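Local coordinates for protein pyruvate carboxylase n-terminal domain (Aquifex aeolicus, PDB 1ULZ) that forms the biotin carboxylase subunit of pyruvate carboxylase, a protein of the ATP-grasp superfamily, at residues 245-254 against 276-284. The protein carries 1 engineered substitution. Sequence-based numbering, arbitrary orientation.
Sequences ILTPEKREYY and IADQEGNLY
Tyr254 lays one face of its ring over the side chain of Leu283, whose CG sits 3.8 Å from the ring centroid and 12° off the normal, a CH-pi contact. The leucine is the bump: CB lies against the hydroxyl half, CG against the middle, and CD1 runs to Tyr254 CG at 3.8 Å. Tyr253 CD1 stands over the centre of the opposite face, and Lys250 CE meets the ring edge in plane. With CG beside the backbone N, the ring leaves the helix toward the hairpin, and Tyr254 OH accepts a nearly straight hydrogen bond from Leu283 N (3.1 Å, 171°). One turn earlier Lys250 reaches across the same gap; bent at chi3 (48°), it brings NZ to 2.6 Å from Gly281 O, the donor standing above the carbonyl plane. The two bonds grip consecutive peptide groups, 281-282 through its oxygen and 282-283 through its N-H. This is the ATP-grasp domain: helix 248-264 packs on the antiparallel sheet, where strands 269-277 and 283-289 are joined by a type I turn from Asp278 to Gly281. Gly281 gives Lys250 NZ room beside the backbone, and its positive phi suits glycine. Asp278 braces the turn from within: OD1 accepts Glu280 N (an Asx turn) and Asn282 N from opposite faces of the carboxylate, while OD2 takes Asn282 ND2 on its syn side and Tyr284 OH on its anti side. Beside the lysine, Leu246 rests CD2 on Gly281 O at 3.8 Å, and its CD1 lies loosely by Leu283 CD1, 4.4 Å away. Ile245 fills the hollow by the strand end, its CD1 3.9 Å from Ala277 CB, and also leans on Lys206 and Ile208 of strand 206-214, whose Tyr210 backs Leu246 and Tyr254.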
ATOM      1  N   ILE A 245      -5.766 -23.550   4.660  1.00 28.54           N
ATOM      2  CA  ILE A 245      -5.808 -24.930   5.144  1.00 29.39           C
ATOM      3  C   ILE A 245      -4.949 -25.231   6.370  1.00 29.11           C
ATOM      4  O   ILE A 245      -5.226 -26.181   7.099  1.00 29.27           O
ATOM      5  CB  ILE A 245      -5.411 -25.919   4.046  1.00 29.92           C
ATOM      6  CG1 ILE A 245      -4.055 -25.536   3.463  1.00 30.14           C
ATOM      7  CG2 ILE A 245      -6.458 -25.938   2.965  1.00 32.80           C
ATOM      8  CD1 ILE A 245      -3.611 -26.474   2.373  1.00 32.46           C
ATOM      9  N   LEU A 246      -3.901 -24.448   6.600  1.00 28.84           N
ATOM     10  CA  LEU A 246      -3.050 -24.700   7.762  1.00 28.42           C
ATOM     11  C   LEU A 246      -3.490 -23.897   8.967  1.00 28.52           C
ATOM     12  O   LEU A 246      -3.831 -22.714   8.854  1.00 28.03           O
ATOM     13  CB  LEU A 246      -1.582 -24.371   7.461  1.00 26.87           C
ATOM     14  CG  LEU A 246      -0.909 -25.194   6.364  1.00 28.18           C
ATOM     15  CD1 LEU A 246       0.522 -24.724   6.182  1.00 27.31           C
ATOM     16  CD2 LEU A 246      -0.956 -26.672   6.722  1.00 27.77           C
ATOM     17  N   THR A 247      -3.497 -24.554  10.123  1.00 28.42           N
ATOM     18  CA  THR A 247      -3.855 -23.899  11.373  1.00 28.06           C
ATOM     19  C   THR A 247      -2.538 -23.334  11.902  1.00 28.32           C
ATOM     20  O   THR A 247      -1.468 -23.691  11.408  1.00 26.66           O
ATOM     21  CB  THR A 247      -4.402 -24.906  12.393  1.00 28.50           C
ATOM     22  OG1 THR A 247      -3.414 -25.915  12.637  1.00 28.35           O
ATOM     23  CG2 THR A 247      -5.673 -25.560  11.867  1.00 29.23           C
ATOM     24  N   PRO A 248      -2.594 -22.444  12.906  1.00 27.84           N
ATOM     25  CA  PRO A 248      -1.349 -21.881  13.439  1.00 29.23           C
ATOM     26  C   PRO A 248      -0.356 -22.943  13.926  1.00 30.24           C
ATOM     27  O   PRO A 248       0.855 -22.794  13.744  1.00 28.98           O
ATOM     28  CB  PRO A 248      -1.836 -20.974  14.566  1.00 28.42           C
ATOM     29  CG  PRO A 248      -3.175 -20.502  14.051  1.00 27.74           C
ATOM     30  CD  PRO A 248      -3.772 -21.782  13.491  1.00 27.48           C
ATOM     31  N   GLU A 249      -0.862 -24.015  14.536  1.00 30.72           N
ATOM     32  CA  GLU A 249       0.021 -25.069  15.026  1.00 32.09           C
ATOM     33  C   GLU A 249       0.678 -25.841  13.888  1.00 31.44           C
ATOM     34  O   GLU A 249       1.859 -26.190  13.970  1.00 31.52           O
ATOM     35  CB  GLU A 249      -0.731 -26.038  15.953  1.00 35.26           C
ATOM     36  CG  GLU A 249      -2.257 -25.993  15.861  1.00 42.06           C
ATOM     37  CD  GLU A 249      -2.840 -24.683  16.369  1.00 44.60           C
ATOM     38  OE1 GLU A 249      -2.433 -24.237  17.471  1.00 48.12           O
ATOM     39  OE2 GLU A 249      -3.707 -24.102  15.677  1.00 45.08           O
ATOM     40  N   LYS A 250      -0.076 -26.114  12.828  1.00 30.48           N
ATOM     41  CA  LYS A 250       0.492 -26.831  11.696  1.00 29.72           C
ATOM     42  C   LYS A 250       1.395 -25.909  10.892  1.00 28.24           C
ATOM     43  O   LYS A 250       2.376 -26.351  10.291  1.00 27.12           O
ATOM     44  CB  LYS A 250      -0.614 -27.399  10.812  1.00 31.48           C
ATOM     45  CG  LYS A 250      -1.280 -28.642  11.402  1.00 35.48           C
ATOM     46  CD  LYS A 250      -2.255 -29.236  10.399  1.00 39.71           C
ATOM     47  CE  LYS A 250      -1.594 -29.369   9.020  1.00 40.98           C
ATOM     48  NZ  LYS A 250      -2.588 -29.591   7.923  1.00 38.90           N
ATOM     49  N   ARG A 251       1.062 -24.621  10.888  1.00 27.09           N
ATOM     50  CA  ARG A 251       1.867 -23.635  10.180  1.00 26.86           C
ATOM     51  C   ARG A 251       3.271 -23.661  10.769  1.00 26.46           C
ATOM     52  O   ARG A 251       4.260 -23.686  10.038  1.00 25.19           O
ATOM     53  CB  ARG A 251       1.267 -22.231  10.334  1.00 25.56           C
ATOM     54  CG  ARG A 251       2.160 -21.118   9.787  1.00 26.86           C
ATOM     55  CD  ARG A 251       1.377 -19.829   9.541  1.00 25.47           C
ATOM     56  NE  ARG A 251       0.323 -20.054   8.558  1.00 24.65           N
ATOM     57  CZ  ARG A 251      -0.976 -20.068   8.840  1.00 24.35           C
ATOM     58  NH1 ARG A 251      -1.391 -19.857  10.084  1.00 22.17           N
ATOM     59  NH2 ARG A 251      -1.856 -20.319   7.879  1.00 22.84           N
ATOM     60  N   GLU A 252       3.351 -23.661  12.100  1.00 26.70           N
ATOM     61  CA  GLU A 252       4.647 -23.686  12.769  1.00 28.09           C
ATOM     62  C   GLU A 252       5.315 -25.057  12.673  1.00 28.02           C
ATOM     63  O   GLU A 252       6.534 -25.143  12.525  1.00 27.52           O
ATOM     64  CB  GLU A 252       4.502 -23.264  14.234  1.00 28.00           C
ATOM     65  CG  GLU A 252       4.192 -21.782  14.390  1.00 30.21           C
ATOM     66  CD  GLU A 252       5.163 -20.897  13.609  1.00 32.19           C
ATOM     67  OE1 GLU A 252       4.731 -19.841  13.096  1.00 31.92           O
ATOM     68  OE2 GLU A 252       6.361 -21.252  13.514  1.00 32.05           O
ATOM     69  N   TYR A 253       4.522 -26.125  12.743  1.00 27.19           N
ATOM     70  CA  TYR A 253       5.080 -27.471  12.652  1.00 26.06           C
ATOM     71  C   TYR A 253       5.881 -27.617  11.359  1.00 25.47           C
ATOM     72  O   TYR A 253       7.054 -27.984  11.393  1.00 24.61           O
ATOM     73  CB  TYR A 253       3.964 -28.527  12.726  1.00 26.62           C
ATOM     74  CG  TYR A 253       4.412 -29.933  12.376  1.00 27.78           C
ATOM     75  CD1 TYR A 253       4.084 -30.499  11.149  1.00 27.61           C
ATOM     76  CD2 TYR A 253       5.197 -30.680  13.252  1.00 27.95           C
ATOM     77  CE1 TYR A 253       4.520 -31.761  10.802  1.00 29.48           C
ATOM     78  CE2 TYR A 253       5.643 -31.954  12.910  1.00 27.64           C
ATOM     79  CZ  TYR A 253       5.301 -32.486  11.681  1.00 29.46           C
ATOM     80  OH  TYR A 253       5.756 -33.731  11.305  1.00 30.88           O
ATOM     81  N   TYR A 254       5.255 -27.319  10.222  1.00 25.90           N
ATOM     82  CA  TYR A 254       5.943 -27.419   8.934  1.00 25.93           C
ATOM     83  C   TYR A 254       7.003 -26.323   8.803  1.00 25.66           C
ATOM     84  O   TYR A 254       8.071 -26.537   8.220  1.00 25.26           O
ATOM     85  CB  TYR A 254       4.931 -27.340   7.780  1.00 27.81           C
ATOM     86  CG  TYR A 254       4.160 -28.634   7.555  1.00 26.60           C
ATOM     87  CD1 TYR A 254       4.814 -29.790   7.144  1.00 27.15           C
ATOM     88  CD2 TYR A 254       2.787 -28.701   7.760  1.00 26.23           C
ATOM     89  CE1 TYR A 254       4.124 -30.975   6.945  1.00 27.01           C
ATOM     90  CE2 TYR A 254       2.090 -29.883   7.562  1.00 27.14           C
ATOM     91  CZ  TYR A 254       2.768 -31.016   7.156  1.00 27.46           C
ATOM     92  OH  TYR A 254       2.095 -32.201   6.962  1.00 30.45           O
ATOM     93  N   ILE A 276       3.153 -29.822  -2.020  1.00 28.41           N
ATOM     94  CA  ILE A 276       1.830 -30.083  -2.563  1.00 29.57           C
ATOM     95  C   ILE A 276       1.076 -30.553  -1.335  1.00 29.63           C
ATOM     96  O   ILE A 276       1.608 -31.315  -0.529  1.00 30.66           O
ATOM     97  CB  ILE A 276       1.811 -31.186  -3.640  1.00 30.30           C
ATOM     98  CG1 ILE A 276       2.481 -32.453  -3.122  1.00 32.11           C
ATOM     99  CG2 ILE A 276       2.489 -30.690  -4.895  1.00 31.46           C
ATOM    100  CD1 ILE A 276       2.515 -33.554  -4.146  1.00 31.86           C
ATOM    101  N   ALA A 277      -0.148 -30.076  -1.160  1.00 30.87           N
ATOM    102  CA  ALA A 277      -0.929 -30.468   0.004  1.00 31.58           C
ATOM    103  C   ALA A 277      -2.115 -31.302  -0.424  1.00 32.67           C
ATOM    104  O   ALA A 277      -2.678 -31.079  -1.498  1.00 31.73           O
ATOM    105  CB  ALA A 277      -1.407 -29.234   0.753  1.00 30.49           C
ATOM    106  N   ASP A 278      -2.493 -32.268   0.407  1.00 33.62           N
ATOM    107  CA  ASP A 278      -3.639 -33.100   0.080  1.00 35.92           C
ATOM    108  C   ASP A 278      -4.859 -32.480   0.742  1.00 37.24           C
ATOM    109  O   ASP A 278      -4.747 -31.467   1.442  1.00 35.25           O
ATOM    110  CB  ASP A 278      -3.438 -34.548   0.560  1.00 36.45           C
ATOM    111  CG  ASP A 278      -3.305 -34.662   2.067  1.00 36.18           C
ATOM    112  OD1 ASP A 278      -3.859 -33.809   2.789  1.00 37.51           O
ATOM    113  OD2 ASP A 278      -2.663 -35.625   2.539  1.00 38.76           O
ATOM    114  N   GLN A 279      -6.019 -33.089   0.520  1.00 39.36           N
ATOM    115  CA  GLN A 279      -7.273 -32.591   1.073  1.00 42.46           C
ATOM    116  C   GLN A 279      -7.276 -32.444   2.587  1.00 42.33           C
ATOM    117  O   GLN A 279      -8.072 -31.688   3.135  1.00 43.22           O
ATOM    118  CB  GLN A 279      -8.434 -33.507   0.656  1.00 44.36           C
ATOM    119  CG  GLN A 279      -8.706 -33.519  -0.844  1.00 48.28           C
ATOM    120  CD  GLN A 279      -9.915 -34.367  -1.210  1.00 50.28           C
ATOM    121  OE1 GLN A 279     -10.105 -34.731  -2.375  1.00 51.38           O
ATOM    122  NE2 GLN A 279     -10.741 -34.682  -0.214  1.00 51.08           N
ATOM    123  N   GLU A 280      -6.401 -33.163   3.276  1.00 43.24           N
ATOM    124  CA  GLU A 280      -6.387 -33.070   4.731  1.00 43.53           C
ATOM    125  C   GLU A 280      -5.431 -32.014   5.244  1.00 42.07           C
ATOM    126  O   GLU A 280      -5.427 -31.706   6.438  1.00 43.34           O
ATOM    127  CB  GLU A 280      -6.036 -34.422   5.358  1.00 46.50           C
ATOM    128  CG  GLU A 280      -6.959 -35.544   4.940  1.00 50.92           C
ATOM    129  CD  GLU A 280      -6.557 -36.139   3.606  1.00 55.09           C
ATOM    130  OE1 GLU A 280      -7.360 -36.897   3.009  1.00 56.78           O
ATOM    131  OE2 GLU A 280      -5.424 -35.856   3.158  1.00 57.18           O
ATOM    132  N   GLY A 281      -4.617 -31.454   4.357  1.00 38.97           N
ATOM    133  CA  GLY A 281      -3.684 -30.436   4.799  1.00 36.13           C
ATOM    134  C   GLY A 281      -2.284 -30.968   5.052  1.00 35.56           C
ATOM    135  O   GLY A 281      -1.467 -30.293   5.679  1.00 34.83           O
ATOM    136  N   ASN A 282      -2.004 -32.177   4.578  1.00 33.47           N
ATOM    137  CA  ASN A 282      -0.676 -32.760   4.748  1.00 32.64           C
ATOM    138  C   ASN A 282       0.204 -32.284   3.597  1.00 30.55           C
ATOM    139  O   ASN A 282      -0.230 -32.260   2.447  1.00 30.29           O
ATOM    140  CB  ASN A 282      -0.758 -34.290   4.744  1.00 34.76           C
ATOM    141  CG  ASN A 282      -1.420 -34.837   5.988  1.00 37.52           C
ATOM    142  OD1 ASN A 282      -0.886 -34.714   7.094  1.00 39.51           O
ATOM    143  ND2 ASN A 282      -2.595 -35.437   5.823  1.00 37.71           N
ATOM    144  N   LEU A 283       1.442 -31.909   3.905  1.00 28.51           N
ATOM    145  CA  LEU A 283       2.359 -31.415   2.884  1.00 26.77           C
ATOM    146  C   LEU A 283       3.444 -32.410   2.494  1.00 25.19           C
ATOM    147  O   LEU A 283       3.884 -33.219   3.306  1.00 24.67           O
ATOM    148  CB  LEU A 283       3.032 -30.120   3.353  1.00 25.10           C
ATOM    149  CG  LEU A 283       2.128 -29.002   3.874  1.00 27.67           C
ATOM    150  CD1 LEU A 283       2.956 -27.746   4.114  1.00 23.70           C
ATOM    151  CD2 LEU A 283       1.027 -28.721   2.872  1.00 26.74           C
ATOM    152  N   TYR A 284       3.870 -32.327   1.237  1.00 24.77           N
ATOM    153  CA  TYR A 284       4.920 -33.184   0.704  1.00 25.38           C
ATOM    154  C   TYR A 284       5.842 -32.300  -0.144  1.00 24.99           C
ATOM    155  O   TYR A 284       5.399 -31.663  -1.099  1.00 24.04           O
ATOM    156  CB  TYR A 284       4.325 -34.299  -0.159  1.00 24.47           C
ATOM    157  CG  TYR A 284       3.184 -35.054   0.486  1.00 26.55           C
ATOM    158  CD1 TYR A 284       1.875 -34.585   0.399  1.00 27.25           C
ATOM    159  CD2 TYR A 284       3.406 -36.251   1.158  1.00 26.87           C
ATOM    160  CE1 TYR A 284       0.823 -35.285   0.952  1.00 27.17           C
ATOM    161  CE2 TYR A 284       2.355 -36.961   1.720  1.00 25.77           C
ATOM    162  CZ  TYR A 284       1.066 -36.476   1.611  1.00 27.74           C
ATOM    163  OH  TYR A 284       0.011 -37.187   2.147  1.00 29.29           O
TER